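Local coordinates for protein mariner Mos1 transposase (Drosophila mauritiana, PDB 4MDB) that mediates cut-and-paste transposition of the Mos1 element as the full-length protein, its RNase H-fold catalytic domain being present here with two magnesium ions and raltegravir, at residues T15-L20 with K215-D220; T34-W39 with H166-M171; R98-L103 with R140-T145. The protein carries 1 engineered substitution. One frame throughout, in Å; residues are numbered along the deposited sequence. Where two conformers were deposited one is given.

Contact 1 (T15-L20 with K215-D220); sequences TCEILL and KCVASD
Cys-16 and Val-217 bring together the two terminal helices of the RNase H-fold catalytic domain, 6-25 and 209-218, in a helix-helix contact. Their CA atoms are 6.3 Å apart, the shortest such distance between the segments, and both side chains leave the backbone toward the other helix. Cys-16 meets two residues. The CB of Cys-16 lies 3.7 Å from CG2 of Val-217, while its SG, placed anti to the carbonyl carbon (chi1 -65°), reaches CB of Cys-216 at 3.5 Å. The two sulfurs, SG of Cys-16 and SG of Cys-216, are 3.6 Å apart, far too long for a disulfide, so the cysteines touch as packed apolar groups. Both are buried; Leu-160 and Trp-213 also pack against Cys-16. Next along the helix, Glu-17 uses only the root of its side chain: CG of Glu-17 stands 3.8 Å from CG2 of Val-217, with the two side chains crossing at about a right angle. CG2 of Val-217 therefore serves two consecutive residues of segment 15-20. The extended remainder of Glu-17 leads away from CG, and the residue is exposed. One turn after Cys-16, Leu-20 points the same way, and its side chain touches Glu-214, just before segment 215-220. Beyond Val-217 the second helix ends in a Schellman motif, with positive phi at Asp-220 (55°). The carboxylate of Asp-220 forms a salt bridge with Lys-13, a second tie to helix 6-25, and the backbone N of Asp-220 bonds back to O of Val-217 at 2.9 Å.

Contact 2 (T34-W39 with H166-M171); sequences TGDEKW and HLFASM. With MG (magnesium ion), chain D; MG (magnesium ion), chain C; RLT (N-(4-fluorobenzyl)-5-hydroxy-1-methyl-2-(1-methyl-1-{[(5-methyl-1,3,4-oxadiazol-2-yl)carbonyl]amino}ethyl)-6-oxo-1,6-di hydropyrimidine-4-carboxamide), chain B.
The two-metal active site of the transposase borders this contact, where Asp-36, the first aspartate of the DDD motif, meets Phe-168. OD2 of Asp-36 lies 3.5 Å from CE2 of Phe-168, at the ring's edge and near its plane, so the carboxylate faces aromatic C-H groups and not the pi cloud. The backbone O of Asp-36 also sits in the ring plane, beside CZ. Over one face of the same ring runs Lys-38. CB of Lys-38 is 3.8 Å from the centroid of Phe-168 and 17° off the ring normal, a CH-pi contact, and CD of Lys-38 stands 3.6 Å from CG of Phe-168. Extension of the lysine from chi1 (174°) through chi3 lays both carbons along the ring, the two side chains sliding past each other in opposite directions.

In the RNase H fold, strand 32-42 is central in the sheet and helix 162-175 packs across it; here the short axes diverge by 37°. Asp-36 and Lys-38 point to the helix, and Glu-37 between them points away. The carboxylate of Asp-36 bridges the metals: OD1 binds the magnesium of chain D at 2.1 Å, and OD2 that of chain C at 1.9 Å. Asp-129 and Asp-164 add further ligands, and OAH of raltegravir joins both ions. Glu-37 is a second-shell residue. The backbone O of Glu-37 accepts hydrogen bonds from water 1 (2.7 Å) and water 3 (2.8 Å), each a ligand of a different magnesium. OE1 of Glu-37 is hydrogen-bonded to NE2 of His-134, while OE2 takes a hydrogen bond from water 2, held on the chain D ion, at 2.6 Å.

Contact 3 (R98-L103 with R140-T145); sequences RYQQQL and RDTLET
A parallel pair of helices, joined by one hydrogen bond and a leucine-leucine contact, packs here on the sheet of the RNase H fold. The short axes of 98-103 and 140-145 differ by 13° in direction and approach to 9.9 Å. Helix 137-146 belongs to the beta-alpha-beta crossover between the parallel strands 125-127 and 149-150, and helix 96-113 lies beside it. On the side nearer the sheet, CD1 of Leu-103 meets CD2 of Leu-143 at 3.7 Å, the side chains crossing at about a right angle; Phe-126 of strand 125-127 touches both leucines. Leu-103 CD1 also approaches CG2 of Thr-142, more loosely, at 4.3 Å. The polar half of the contact is carried by Gln-100 and Thr-142. Though CB of Gln-100 does not aim at the other helix, CG lies anti to the backbone N (chi1 171°), and the extended chain beyond it carries the amide to OG1 of Thr-142. That hydroxyl is hydrogen-bonded to the backbone O of Ala-138, one turn earlier. Its second bond comes from Gln-100: NE2 donates to OG1 of Thr-142 at 2.8 Å, nearly straight (N-H...O angle 172°), with the hydroxyl oxygen in the amide plane.

From the N terminus, helix 6-25 opens the widest loop, which contact 1 closes only when the chain reaches helix 209-218. Strand 32-42 follows directly and opens the next, closed by contact 2 at helix 162-175. Inside that one lies contact 3, joining helices 96-113 and 137-146, with 36 residues between segments 98-103 and 140-145. The three loops are therefore nested without crossing. Contacts 2 and 3 lie on opposite faces of the sheet and touch where OE1 of Glu-37 comes 3.8 Å from CE1 of Tyr-99, their centres being 20 Å apart. Contact 1 ties the chain's terminal helices together at a distance, its nearest atoms about 11 Å from those of contact 2.

Contact 1 (T15-L20 with K215-D220)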
loop_
_atom_site.group_PDB
_atom_site.type_symbol
_atom_site.label_atom_id
_atom_site.label_comp_id
_atom_site.label_asym_id
_atom_site.label_seq_id
_atom_site.Cartn_x
_atom_site.Cartn_y
_atom_site.Cartn_z
ATOM N N THR A 15 16.219 -1.264 -7.905
ATOM C CA THR A 15 15.409 -0.919 -6.657
ATOM C C THR A 15 15.451 -2.089 -5.692
ATOM O O THR A 15 15.763 -1.906 -4.490
ATOM C CB THR A 15 14.014 -0.522 -7.020
ATOM O OG1 THR A 15 14.116 0.673 -7.844
ATOM C CG2 THR A 15 13.157 -0.211 -5.751
ATOM N N CYS A 16 15.177 -3.296 -6.192
ATOM C CA CYS A 16 15.252 -4.479 -5.322
ATOM C C CYS A 16 16.653 -4.722 -4.711
ATOM O O CYS A 16 16.783 -5.161 -3.583
ATOM C CB CYS A 16 14.767 -5.723 -6.014
ATOM S SG CYS A 16 13.002 -5.601 -6.407
ATOM N N GLU A 17 17.719 -4.497 -5.504
ATOM C CA GLU A 17 19.086 -4.639 -4.942
ATOM C C GLU A 17 19.343 -3.724 -3.747
ATOM O O GLU A 17 19.919 -4.163 -2.727
ATOM C CB GLU A 17 20.158 -4.344 -6.028
ATOM C CG GLU A 17 20.263 -5.457 -7.064
ATOM C CD GLU A 17 21.334 -5.158 -8.131
ATOM O OE1 GLU A 17 21.796 -6.130 -8.760
ATOM O OE2 GLU A 17 21.749 -3.974 -8.288
ATOM N N ILE A 18 18.900 -2.482 -3.890
ATOM C CA ILE A 18 19.071 -1.429 -2.895
ATOM C C ILE A 18 18.291 -1.857 -1.646
ATOM O O ILE A 18 18.837 -1.799 -0.517
ATOM C CB ILE A 18 18.610 -0.065 -3.389
ATOM C CG1 ILE A 18 19.553 0.472 -4.481
ATOM C CG2 ILE A 18 18.524 0.974 -2.265
ATOM C CD1 ILE A 18 18.907 1.580 -5.273
ATOM N N LEU A 19 17.025 -2.248 -1.818
ATOM C CA LEU A 19 16.181 -2.586 -0.639
ATOM C C LEU A 19 16.725 -3.835 0.083
ATOM O O LEU A 19 16.814 -3.886 1.340
ATOM C CB LEU A 19 14.731 -2.768 -1.067
ATOM C CG LEU A 19 14.057 -1.518 -1.593
ATOM C CD1 LEU A 19 12.714 -1.848 -2.260
ATOM C CD2 LEU A 19 13.919 -0.476 -0.507
ATOM N N LEU A 20 17.151 -4.828 -0.702
ATOM C CA LEU A 20 17.639 -6.100 -0.160
ATOM C C LEU A 20 18.922 -5.923 0.566
ATOM O O LEU A 20 19.075 -6.446 1.683
ATOM C CB LEU A 20 17.840 -7.140 -1.286
ATOM C CG LEU A 20 17.990 -8.590 -0.823
ATOM C CD1 LEU A 20 16.762 -9.116 -0.068
ATOM C CD2 LEU A 20 18.169 -9.405 -2.125
ATOM N N LYS A 215 13.725 -12.615 -5.483
ATOM C CA LYS A 215 13.223 -13.193 -6.736
ATOM C C LYS A 215 13.360 -12.219 -7.893
ATOM O O LYS A 215 13.708 -12.611 -9.023
ATOM C CB LYS A 215 11.800 -13.672 -6.593
ATOM C CG LYS A 215 11.687 -14.947 -5.775
ATOM C CD LYS A 215 10.267 -15.414 -5.799
ATOM C CE LYS A 215 10.096 -16.698 -5.030
ATOM N NZ LYS A 215 8.623 -16.931 -4.992
ATOM N N CYS A 216 13.046 -10.949 -7.638
ATOM C CA CYS A 216 13.189 -9.932 -8.646
ATOM C C CYS A 216 14.600 -9.775 -9.094
ATOM O O CYS A 216 14.838 -9.715 -10.300
ATOM C CB CYS A 216 12.612 -8.604 -8.126
ATOM S SG CYS A 216 12.467 -7.393 -9.478
ATOM N N VAL A 217 15.542 -9.784 -8.155
ATOM C CA VAL A 217 16.955 -9.674 -8.494
ATOM C C VAL A 217 17.324 -10.946 -9.313
ATOM O O VAL A 217 17.952 -10.852 -10.376
ATOM C CB VAL A 217 17.816 -9.479 -7.253
ATOM C CG1 VAL A 217 19.296 -9.660 -7.596
ATOM C CG2 VAL A 217 17.584 -8.069 -6.671
ATOM N N ALA A 218 16.832 -12.107 -8.891
ATOM C CA ALA A 218 17.205 -13.329 -9.625
ATOM C C ALA A 218 16.613 -13.405 -11.022
ATOM O O ALA A 218 17.195 -14.054 -11.885
ATOM C CB ALA A 218 16.864 -14.569 -8.824
ATOM N N SER A 219 15.477 -12.757 -11.269
ATOM C CA SER A 219 14.807 -12.579 -12.484
ATOM C C SER A 219 15.413 -11.489 -13.431
ATOM O O SER A 219 14.888 -11.101 -14.484
ATOM C CB SER A 219 13.341 -12.336 -12.321
ATOM O OG SER A 219 12.777 -13.426 -11.748
ATOM N N ASP A 220 16.425 -10.848 -12.867
ATOM C CA ASP A 220 17.021 -9.628 -13.478
ATOM C C ASP A 220 16.013 -8.526 -13.744
ATOM O O ASP A 220 16.105 -7.794 -14.715
ATOM C CB ASP A 220 17.764 -9.982 -14.806
ATOM C CG ASP A 220 18.995 -10.845 -14.572
ATOM O OD1 ASP A 220 19.781 -10.495 -13.678
ATOM O OD2 ASP A 220 19.179 -11.839 -15.334
#

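Contact 2 (T34-W39 with H166-M171)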
loop_
_atom_site.group_PDB
_atom_site.type_symbol
_atom_site.label_atom_id
_atom_site.label_comp_id
_atom_site.label_asym_id
_atom_site.label_seq_id
_atom_site.Cartn_x
_atom_site.Cartn_y
_atom_site.Cartn_z
ATOM N N THR A 34 2.243 0.925 4.441
ATOM C CA THR A 34 2.039 0.835 2.979
ATOM C C THR A 34 0.614 1.066 2.630
ATOM O O THR A 34 -0.287 0.830 3.439
ATOM C CB THR A 34 2.676 -0.448 2.438
ATOM O OG1 THR A 34 2.788 -0.434 1.008
ATOM C CG2 THR A 34 1.881 -1.684 2.764
ATOM N N GLY A 35 0.344 1.380 1.363
ATOM C CA GLY A 35 -1.028 1.612 0.958
ATOM C C GLY A 35 -1.172 1.705 -0.516
ATOM O O GLY A 35 -0.187 1.840 -1.279
ATOM N N ASP A 36 -2.414 1.667 -0.933
ATOM C CA ASP A 36 -2.736 1.664 -2.399
ATOM C C ASP A 36 -4.274 1.803 -2.511
ATOM O O ASP A 36 -5.051 1.605 -1.554
ATOM C CB ASP A 36 -2.321 0.344 -3.037
ATOM C CG ASP A 36 -2.329 0.354 -4.561
ATOM O OD1 ASP A 36 -2.046 1.422 -5.112
ATOM O OD2 ASP A 36 -2.597 -0.785 -5.056
ATOM N N GLU A 37 -4.698 2.122 -3.743
ATOM C CA GLU A 37 -6.084 2.325 -4.123
ATOM C C GLU A 37 -6.565 1.151 -4.970
ATOM O O GLU A 37 -5.821 0.617 -5.791
ATOM C CB GLU A 37 -6.161 3.624 -4.946
ATOM C CG GLU A 37 -5.773 4.886 -4.214
ATOM C CD GLU A 37 -4.293 5.321 -4.369
ATOM O OE1 GLU A 37 -3.992 6.532 -4.098
ATOM O OE2 GLU A 37 -3.462 4.450 -4.752
ATOM N N LYS A 38 -7.821 0.784 -4.818
ATOM C CA LYS A 38 -8.500 -0.225 -5.669
ATOM C C LYS A 38 -9.976 0.128 -5.864
ATOM O O LYS A 38 -10.634 0.528 -4.918
ATOM C CB LYS A 38 -8.409 -1.593 -4.996
ATOM C CG LYS A 38 -9.170 -2.733 -5.635
ATOM C CD LYS A 38 -8.791 -4.056 -5.027
ATOM C CE LYS A 38 -9.563 -5.232 -5.633
ATOM N NZ LYS A 38 -9.304 -5.347 -7.105
ATOM N N TRP A 39 -10.499 -0.050 -7.067
ATOM C CA TRP A 39 -11.910 0.121 -7.308
ATOM C C TRP A 39 -12.711 -1.049 -6.782
ATOM O O TRP A 39 -12.334 -2.197 -6.969
ATOM C CB TRP A 39 -12.168 0.226 -8.849
ATOM C CG TRP A 39 -11.727 1.465 -9.569
ATOM C CD1 TRP A 39 -10.746 1.542 -10.535
ATOM C CD2 TRP A 39 -12.274 2.782 -9.433
ATOM N NE1 TRP A 39 -10.657 2.852 -11.001
ATOM C CE2 TRP A 39 -11.574 3.629 -10.342
ATOM C CE3 TRP A 39 -13.274 3.348 -8.612
ATOM C CZ2 TRP A 39 -11.875 5.001 -10.472
ATOM C CZ3 TRP A 39 -13.550 4.729 -8.722
ATOM C CH2 TRP A 39 -12.863 5.529 -9.659
ATOM N N HIS A 166 -0.524 -9.139 -1.682
ATOM C CA HIS A 166 -1.070 -9.714 -0.493
ATOM C C HIS A 166 -2.487 -9.274 -0.174
ATOM O O HIS A 166 -3.388 -10.088 -0.183
ATOM C CB HIS A 166 -0.131 -9.473 0.684
ATOM C CG HIS A 166 -0.453 -10.272 1.878
ATOM N ND1 HIS A 166 -0.156 -11.602 1.986
ATOM C CD2 HIS A 166 -1.094 -9.931 3.034
ATOM C CE1 HIS A 166 -0.540 -12.053 3.167
ATOM N NE2 HIS A 166 -1.160 -11.078 3.799
ATOM N N LEU A 167 -2.696 -8.010 0.139
ATOM C CA LEU A 167 -3.958 -7.551 0.699
ATOM C C LEU A 167 -5.087 -7.643 -0.311
ATOM O O LEU A 167 -6.120 -8.319 -0.043
ATOM C CB LEU A 167 -3.813 -6.114 1.220
ATOM C CG LEU A 167 -5.117 -5.590 1.855
ATOM C CD1 LEU A 167 -5.337 -6.292 3.163
ATOM C CD2 LEU A 167 -5.014 -4.110 2.119
ATOM N N PHE A 168 -4.920 -7.011 -1.450
ATOM C CA PHE A 168 -5.981 -6.970 -2.509
ATOM C C PHE A 168 -6.070 -8.324 -3.222
ATOM O O PHE A 168 -7.144 -8.671 -3.681
ATOM C CB PHE A 168 -5.699 -5.908 -3.505
ATOM C CG PHE A 168 -5.841 -4.482 -2.988
ATOM C CD1 PHE A 168 -6.648 -4.144 -1.841
ATOM C CD2 PHE A 168 -5.163 -3.491 -3.596
ATOM C CE1 PHE A 168 -6.735 -2.854 -1.430
ATOM C CE2 PHE A 168 -5.229 -2.192 -3.170
ATOM C CZ PHE A 168 -6.060 -1.857 -2.064
ATOM N N ALA A 169 -5.007 -9.106 -3.281
ATOM C CA ALA A 169 -5.010 -10.491 -3.811
ATOM C C ALA A 169 -6.018 -11.332 -3.012
ATOM O O ALA A 169 -6.956 -11.914 -3.568
ATOM C CB ALA A 169 -3.627 -11.097 -3.733
ATOM N N SER A 170 -5.919 -11.282 -1.696
ATOM C CA SER A 170 -6.866 -11.992 -0.779
ATOM C C SER A 170 -8.255 -11.396 -0.896
ATOM O O SER A 170 -9.251 -12.135 -0.984
ATOM C CB SER A 170 -6.414 -11.818 0.661
ATOM O OG SER A 170 -7.175 -12.638 1.511
ATOM N N MET A 171 -8.342 -10.076 -0.888
ATOM C CA MET A 171 -9.649 -9.328 -0.868
ATOM C C MET A 171 -10.393 -9.555 -2.165
ATOM O O MET A 171 -11.592 -9.770 -2.192
ATOM C CB MET A 171 -9.422 -7.846 -0.726
ATOM C CG MET A 171 -10.676 -7.040 -0.366
ATOM S SD MET A 171 -10.495 -5.293 -0.532
ATOM C CE MET A 171 -9.427 -5.058 0.899
HETATM MG MG MG D . -1.860 1.799 -7.145
HETATM MG MG MG C . -2.603 -1.733 -6.742
HETATM C CAA RLT B . 3.815 3.052 -14.251
HETATM C CAB RLT B . -2.295 -3.689 -10.889
HETATM C CAC RLT B . -0.585 -2.854 -13.284
HETATM C CAD RLT B . -3.106 -1.793 -13.567
HETATM O OAE RLT B . -1.522 2.336 -9.092
HETATM O OAF RLT B . 1.105 -0.439 -12.662
HETATM O OAG RLT B . -2.385 -2.705 -8.609
HETATM O OAH RLT B . -1.920 -0.178 -7.882
HETATM F FAI RLT B . 4.053 5.185 -12.613
HETATM C CAJ RLT B . 2.443 4.069 -11.239
HETATM C CAK RLT B . 1.710 5.387 -13.092
HETATM C CAL RLT B . 1.102 3.747 -10.944
HETATM C CAM RLT B . 0.374 5.073 -12.806
HETATM C CAN RLT B . -1.405 3.924 -11.472
HETATM N NAO RLT B . 1.414 2.999 -15.386
HETATM N NAP RLT B . 0.353 2.080 -15.169
HETATM N NAQ RLT B . -1.480 -0.006 -11.620
HETATM N NAR RLT B . -1.479 2.460 -11.391
HETATM N NAS RLT B . -0.906 -0.460 -13.855
HETATM O OAT RLT B . 2.100 1.517 -13.837
HETATM C CAU RLT B . -1.427 1.832 -10.178
HETATM C CAV RLT B . 0.317 0.026 -13.503
HETATM C CAW RLT B . 2.420 2.602 -14.563
HETATM C CAX RLT B . 2.753 4.894 -12.324
HETATM C CAY RLT B . 0.046 4.259 -11.733
HETATM C CAZ RLT B . -1.897 -0.437 -9.197
HETATM C CBA RLT B . 0.816 1.231 -14.213
HETATM C CBB RLT B . -1.543 0.432 -10.304
HETATM C CBC RLT B . -1.679 -1.319 -11.906
HETATM C CBD RLT B . -2.074 -1.839 -9.484
HETATM N NBE RLT B . -2.003 -2.222 -10.834
HETATM C CBF RLT B . -1.558 -1.692 -13.472
HETATM O O HOH W 1 -4.624 -1.516 -6.976
HETATM O O HOH W 2 -1.968 3.843 -6.785
HETATM O O HOH W 3 -3.943 1.893 -7.353
#

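Contact 3 (R98-L103 with R140-T145)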
loop_
_atom_site.group_PDB
_atom_site.type_symbol
_atom_site.label_atom_id
_atom_site.label_comp_id
_atom_site.label_asym_id
_atom_site.label_seq_id
_atom_site.Cartn_x
_atom_site.Cartn_y
_atom_site.Cartn_z
ATOM N N ARG A 98 -6.721 15.600 -2.579
ATOM C CA ARG A 98 -7.317 14.524 -1.818
ATOM C C ARG A 98 -6.251 13.663 -1.202
ATOM O O ARG A 98 -6.419 13.256 -0.056
ATOM C CB ARG A 98 -8.216 13.653 -2.651
ATOM C CG ARG A 98 -8.965 12.678 -1.724
ATOM C CD ARG A 98 -10.012 11.880 -2.475
ATOM N NE ARG A 98 -10.939 12.790 -3.146
ATOM C CZ ARG A 98 -12.017 13.306 -2.574
ATOM N NH1 ARG A 98 -12.360 12.983 -1.314
ATOM N NH2 ARG A 98 -12.777 14.130 -3.289
ATOM N N TYR A 99 -5.184 13.395 -1.944
ATOM C CA TYR A 99 -4.136 12.479 -1.406
ATOM C C TYR A 99 -3.430 13.182 -0.225
ATOM O O TYR A 99 -3.098 12.518 0.776
ATOM C CB TYR A 99 -3.119 12.040 -2.452
ATOM C CG TYR A 99 -2.336 10.840 -2.021
ATOM C CD1 TYR A 99 -2.918 9.674 -1.796
ATOM C CD2 TYR A 99 -0.964 10.910 -1.899
ATOM C CE1 TYR A 99 -2.156 8.556 -1.412
ATOM C CE2 TYR A 99 -0.218 9.811 -1.488
ATOM C CZ TYR A 99 -0.848 8.635 -1.300
ATOM O OH TYR A 99 -0.123 7.474 -0.949
ATOM N N GLN A 100 -3.191 14.492 -0.362
ATOM C CA GLN A 100 -2.543 15.251 0.695
ATOM C C GLN A 100 -3.354 15.168 1.960
ATOM O O GLN A 100 -2.819 14.882 3.030
ATOM C CB GLN A 100 -2.376 16.709 0.226
ATOM C CG GLN A 100 -1.924 17.745 1.210
ATOM C CD GLN A 100 -1.518 18.978 0.419
ATOM O OE1 GLN A 100 -2.295 19.518 -0.384
ATOM N NE2 GLN A 100 -0.284 19.350 0.549
ATOM N N GLN A 101 -4.666 15.363 1.849
ATOM C CA GLN A 101 -5.554 15.262 2.987
ATOM C C GLN A 101 -5.639 13.845 3.595
ATOM O O GLN A 101 -5.693 13.674 4.800
ATOM C CB GLN A 101 -6.948 15.791 2.633
ATOM C CG GLN A 101 -7.751 16.079 3.852
ATOM C CD GLN A 101 -6.995 17.035 4.827
ATOM O OE1 GLN A 101 -6.458 18.088 4.432
ATOM N NE2 GLN A 101 -6.891 16.613 6.072
ATOM N N GLN A 102 -5.620 12.836 2.729
ATOM C CA GLN A 102 -5.518 11.504 3.189
ATOM C C GLN A 102 -4.264 11.231 4.042
ATOM O O GLN A 102 -4.385 10.510 5.015
ATOM C CB GLN A 102 -5.569 10.577 1.982
ATOM C CG GLN A 102 -7.007 10.489 1.408
ATOM C CD GLN A 102 -7.076 9.587 0.212
ATOM O OE1 GLN A 102 -6.091 9.443 -0.511
ATOM N NE2 GLN A 102 -8.222 8.967 -0.014
ATOM N N LEU A 103 -3.126 11.696 3.600
ATOM C CA LEU A 103 -1.883 11.465 4.333
ATOM C C LEU A 103 -1.969 12.119 5.689
ATOM O O LEU A 103 -1.531 11.545 6.678
ATOM C CB LEU A 103 -0.680 11.943 3.585
ATOM C CG LEU A 103 -0.326 11.293 2.236
ATOM C CD1 LEU A 103 0.850 11.979 1.645
ATOM C CD2 LEU A 103 -0.004 9.839 2.468
ATOM N N ARG A 140 4.531 15.760 -2.053
ATOM C CA ARG A 140 5.957 15.537 -1.727
ATOM C C ARG A 140 6.294 16.426 -0.523
ATOM O O ARG A 140 6.937 15.966 0.414
ATOM C CB ARG A 140 6.898 15.792 -2.901
ATOM C CG ARG A 140 6.866 14.676 -3.938
ATOM C CD ARG A 140 7.963 14.912 -4.961
ATOM N NE ARG A 140 7.908 14.008 -6.092
ATOM C CZ ARG A 140 8.893 13.203 -6.465
ATOM N NH1 ARG A 140 10.032 13.159 -5.773
ATOM N NH2 ARG A 140 8.745 12.422 -7.532
ATOM N N ASP A 141 5.756 17.622 -0.540
ATOM C CA ASP A 141 5.950 18.586 0.612
ATOM C C ASP A 141 5.360 18.020 1.898
ATOM O O ASP A 141 5.981 18.039 2.992
ATOM C CB ASP A 141 5.287 19.929 0.278
ATOM C CG ASP A 141 6.075 20.746 -0.766
ATOM O OD1 ASP A 141 7.138 20.247 -1.216
ATOM O OD2 ASP A 141 5.621 21.864 -1.161
ATOM N N THR A 142 4.157 17.518 1.799
ATOM C CA THR A 142 3.478 16.987 2.958
ATOM C C THR A 142 4.254 15.782 3.553
ATOM O O THR A 142 4.372 15.609 4.792
ATOM C CB THR A 142 2.017 16.610 2.607
ATOM O OG1 THR A 142 1.284 17.821 2.352
ATOM C CG2 THR A 142 1.354 15.790 3.668
ATOM N N LEU A 143 4.820 14.913 2.686
ATOM C CA LEU A 143 5.548 13.768 3.151
ATOM C C LEU A 143 6.854 14.211 3.839
ATOM O O LEU A 143 7.255 13.553 4.769
ATOM C CB LEU A 143 5.858 12.762 2.012
ATOM C CG LEU A 143 4.650 11.943 1.642
ATOM C CD1 LEU A 143 4.911 11.308 0.230
ATOM C CD2 LEU A 143 4.253 10.841 2.667
ATOM N N GLU A 144 7.470 15.245 3.316
ATOM C CA GLU A 144 8.705 15.851 3.909
ATOM C C GLU A 144 8.365 16.412 5.282
ATOM O O GLU A 144 9.127 16.242 6.205
ATOM C CB GLU A 144 9.202 17.055 3.096
ATOM C CG GLU A 144 10.039 16.797 1.868
ATOM C CD GLU A 144 10.444 18.095 1.157
ATOM O OE1 GLU A 144 10.755 18.037 -0.060
ATOM O OE2 GLU A 144 10.465 19.165 1.814
ATOM N N THR A 145 7.248 17.123 5.378
ATOM C CA THR A 145 6.795 17.723 6.668
ATOM C C THR A 145 6.446 16.622 7.699
ATOM O O THR A 145 6.860 16.672 8.878
ATOM C CB THR A 145 5.603 18.678 6.414
ATOM O OG1 THR A 145 6.108 19.770 5.610
ATOM C CG2 THR A 145 5.152 19.227 7.691
#